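PDB 4L9A: AB hydrolase-1 domain-containing protein from Streptococcus mutans, which probably hydrolyses carboxylic esters, as a carboxylesterase of the alpha/beta hydrolase family. Local coordinates for residues A[41-47]-A[109-115]. Numbering follows the deposited sequence.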
loop_
_atom_site.group_PDB
_atom_site.type_symbol
_atom_site.label_atom_id
_atom_site.label_comp_id
_atom_site.label_asym_id
_atom_site.label_seq_id
_atom_site.Cartn_x
_atom_site.Cartn_y
_atom_site.Cartn_z
ATOM N N ASN A 41 -18.126 -6.811 -6.484
ATOM C CA ASN A 41 -18.511 -5.827 -5.484
ATOM C C ASN A 41 -18.679 -6.526 -4.130
ATOM O O ASN A 41 -19.395 -7.522 -4.041
ATOM C CB ASN A 41 -19.828 -5.180 -5.917
ATOM C CG ASN A 41 -20.089 -3.853 -5.237
ATOM O OD1 ASN A 41 -19.239 -2.962 -5.237
ATOM N ND2 ASN A 41 -21.280 -3.710 -4.656
ATOM N N PRO A 42 -18.007 -6.025 -3.073
ATOM C CA PRO A 42 -17.124 -4.854 -3.053
ATOM C C PRO A 42 -15.782 -5.133 -3.711
ATOM O O PRO A 42 -15.430 -6.280 -3.984
ATOM C CB PRO A 42 -16.902 -4.611 -1.554
ATOM C CG PRO A 42 -17.023 -5.962 -0.942
ATOM C CD PRO A 42 -18.131 -6.629 -1.732
ATOM N N CYS A 43 -15.037 -4.071 -3.970
ATOM C CA CYS A 43 -13.735 -4.206 -4.602
ATOM C C CYS A 43 -12.620 -3.969 -3.590
ATOM O O CYS A 43 -12.620 -2.959 -2.876
ATOM C CB CYS A 43 -13.619 -3.219 -5.768
ATOM S SG CYS A 43 -12.072 -3.317 -6.693
ATOM N N PHE A 44 -11.683 -4.907 -3.522
ATOM C CA PHE A 44 -10.456 -4.692 -2.758
ATOM C C PHE A 44 -9.447 -3.889 -3.553
ATOM O O PHE A 44 -8.921 -4.352 -4.578
ATOM C CB PHE A 44 -9.851 -6.016 -2.292
ATOM C CG PHE A 44 -10.287 -6.420 -0.905
ATOM C CD1 PHE A 44 -9.392 -6.399 0.157
ATOM C CD2 PHE A 44 -11.598 -6.794 -0.662
ATOM C CE1 PHE A 44 -9.802 -6.766 1.440
ATOM C CE2 PHE A 44 -12.011 -7.160 0.610
ATOM C CZ PHE A 44 -11.110 -7.148 1.658
ATOM N N VAL A 45 -9.193 -2.675 -3.074
ATOM C CA VAL A 45 -8.270 -1.757 -3.710
ATOM C C VAL A 45 -6.921 -1.810 -2.987
ATOM O O VAL A 45 -6.854 -1.616 -1.766
ATOM C CB VAL A 45 -8.816 -0.316 -3.658
ATOM C CG1 VAL A 45 -7.796 0.656 -4.223
ATOM C CG2 VAL A 45 -10.166 -0.214 -4.395
ATOM N N PHE A 46 -5.855 -2.067 -3.736
ATOM C CA PHE A 46 -4.518 -2.197 -3.147
ATOM C C PHE A 46 -3.589 -1.052 -3.504
ATOM O O PHE A 46 -3.480 -0.653 -4.673
ATOM C CB PHE A 46 -3.867 -3.514 -3.589
ATOM C CG PHE A 46 -4.613 -4.734 -3.141
ATOM C CD1 PHE A 46 -4.294 -5.358 -1.942
ATOM C CD2 PHE A 46 -5.646 -5.251 -3.910
ATOM C CE1 PHE A 46 -4.987 -6.485 -1.528
ATOM C CE2 PHE A 46 -6.346 -6.379 -3.502
ATOM C CZ PHE A 46 -6.023 -6.992 -2.311
ATOM N N LEU A 47 -2.888 -0.548 -2.494
ATOM C CA LEU A 47 -1.849 0.443 -2.691
ATOM C C LEU A 47 -0.583 -0.022 -1.979
ATOM O O LEU A 47 -0.629 -0.468 -0.835
ATOM C CB LEU A 47 -2.265 1.810 -2.146
ATOM C CG LEU A 47 -3.503 2.502 -2.712
ATOM C CD1 LEU A 47 -3.850 3.732 -1.862
ATOM C CD2 LEU A 47 -3.315 2.876 -4.199
ATOM N N PHE A 109 -17.406 -1.017 -9.668
ATOM C CA PHE A 109 -17.684 -1.304 -8.257
ATOM C C PHE A 109 -18.324 -0.114 -7.544
ATOM O O PHE A 109 -17.965 1.033 -7.793
ATOM C CB PHE A 109 -16.427 -1.779 -7.520
ATOM C CG PHE A 109 -15.364 -0.725 -7.355
ATOM C CD1 PHE A 109 -14.380 -0.552 -8.318
ATOM C CD2 PHE A 109 -15.320 0.062 -6.210
ATOM C CE1 PHE A 109 -13.375 0.406 -8.151
ATOM C CE2 PHE A 109 -14.327 1.022 -6.034
ATOM C CZ PHE A 109 -13.347 1.193 -7.013
ATOM N N GLN A 110 -19.290 -0.387 -6.675
ATOM C CA GLN A 110 -19.954 0.692 -5.950
ATOM C C GLN A 110 -19.441 0.840 -4.507
ATOM O O GLN A 110 -19.541 1.913 -3.913
ATOM C CB GLN A 110 -21.476 0.533 -5.992
ATOM C CG GLN A 110 -22.084 0.984 -7.318
ATOM C CD GLN A 110 -21.570 2.352 -7.748
ATOM O OE1 GLN A 110 -21.371 3.240 -6.917
ATOM N NE2 GLN A 110 -21.330 2.519 -9.046
ATOM N N SER A 111 -18.895 -0.237 -3.957
ATOM C CA SER A 111 -18.270 -0.177 -2.630
ATOM C C SER A 111 -16.884 -0.823 -2.657
ATOM O O SER A 111 -16.569 -1.613 -3.559
ATOM C CB SER A 111 -19.155 -0.850 -1.588
ATOM O OG SER A 111 -19.358 -2.211 -1.920
ATOM N N TYR A 112 -16.047 -0.482 -1.681
ATOM C CA TYR A 112 -14.688 -0.994 -1.673
ATOM C C TYR A 112 -14.093 -1.098 -0.273
ATOM O O TYR A 112 -14.597 -0.502 0.684
ATOM C CB TYR A 112 -13.795 -0.093 -2.522
ATOM C CG TYR A 112 -13.590 1.277 -1.922
ATOM C CD1 TYR A 112 -14.578 2.255 -2.013
ATOM C CD2 TYR A 112 -12.418 1.590 -1.257
ATOM C CE1 TYR A 112 -14.394 3.518 -1.460
ATOM C CE2 TYR A 112 -12.218 2.847 -0.696
ATOM C CZ TYR A 112 -13.209 3.805 -0.798
ATOM O OH TYR A 112 -13.005 5.052 -0.244
ATOM N N LEU A 113 -13.022 -1.874 -0.175
ATOM C CA LEU A 113 -12.127 -1.836 0.976
ATOM C C LEU A 113 -10.751 -1.484 0.447
ATOM O O LEU A 113 -10.365 -1.919 -0.639
ATOM C CB LEU A 113 -12.078 -3.183 1.694
ATOM C CG LEU A 113 -13.306 -3.576 2.514
ATOM C CD1 LEU A 113 -14.367 -4.179 1.610
ATOM C CD2 LEU A 113 -12.908 -4.561 3.604
ATOM N N LEU A 114 -10.031 -0.664 1.197
ATOM C CA LEU A 114 -8.662 -0.314 0.859
ATOM C C LEU A 114 -7.714 -1.209 1.640
ATOM O O LEU A 114 -7.884 -1.391 2.847
ATOM C CB LEU A 114 -8.392 1.142 1.229
ATOM C CG LEU A 114 -8.603 2.153 0.107
ATOM C CD1 LEU A 114 -8.688 3.577 0.654
ATOM C CD2 LEU A 114 -7.488 2.008 -0.919
ATOM N N CYS A 115 -6.719 -1.762 0.953
ATOM C CA CYS A 115 -5.683 -2.560 1.596
ATOM C C CYS A 115 -4.354 -1.960 1.186
ATOM O O CYS A 115 -4.025 -1.916 0.002
ATOM C CB CYS A 115 -5.768 -4.031 1.158
ATOM S SG CYS A 115 -4.485 -5.128 1.889
#
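V45 lies opposite L114 as two parallel strands, 43-47 and 111-115, zip together, and it bonds to the residues flanking L114: V45 N donates to L113 O (2.8 Å) and V45 O accepts from C115 N (2.7 Å). The ladder begins with C43 N to S111 O and L113 N to C43 O and finishes with L47 N to C115 O. On the face carrying F44 and F46, L113 CB stands 4.0 Å above the centre of the F44 ring, while its CD2 reaches F44 CZ. Farther along, C115 CB and SG meet the CD1–CE1 side of the F46 ring obliquely, with C115 SG 3.7 Å from F46 CE1. On the other face, C43 CB lies over the F109 ring, 3.4 Å from F109 CG and displaced toward the rim, and C43 SG adds a sulfur-aromatic contact over the same face. V45 CG1 and L114 CD2 run side by side, and helix 120-130 covers L114. The exposed end, at N41 and Q110, is looser in side-chain packing and held by polar bonds. N41 OD1 takes S111 N on an in-plane lone pair at 3.0 Å, nearly straight (169°), and Q110 N from above the carbonyl plane with a more bent bond (142°); S111 OG adds a weak third. CG anti to the backbone N (chi1 -161°) carries the N41 amide across to the turn before strand 111-115. Strands 71-75 and 134-141 flank the pair, making it the central pair of the mixed, mainly parallel sheet of the alpha/beta hydrolase fold. The chemistry thus divides: backbone bonds and apolar, aromatic and sulfur contacts join the buried strands, whereas one side-chain carbonyl gathers the amides where strand 111-115 begins.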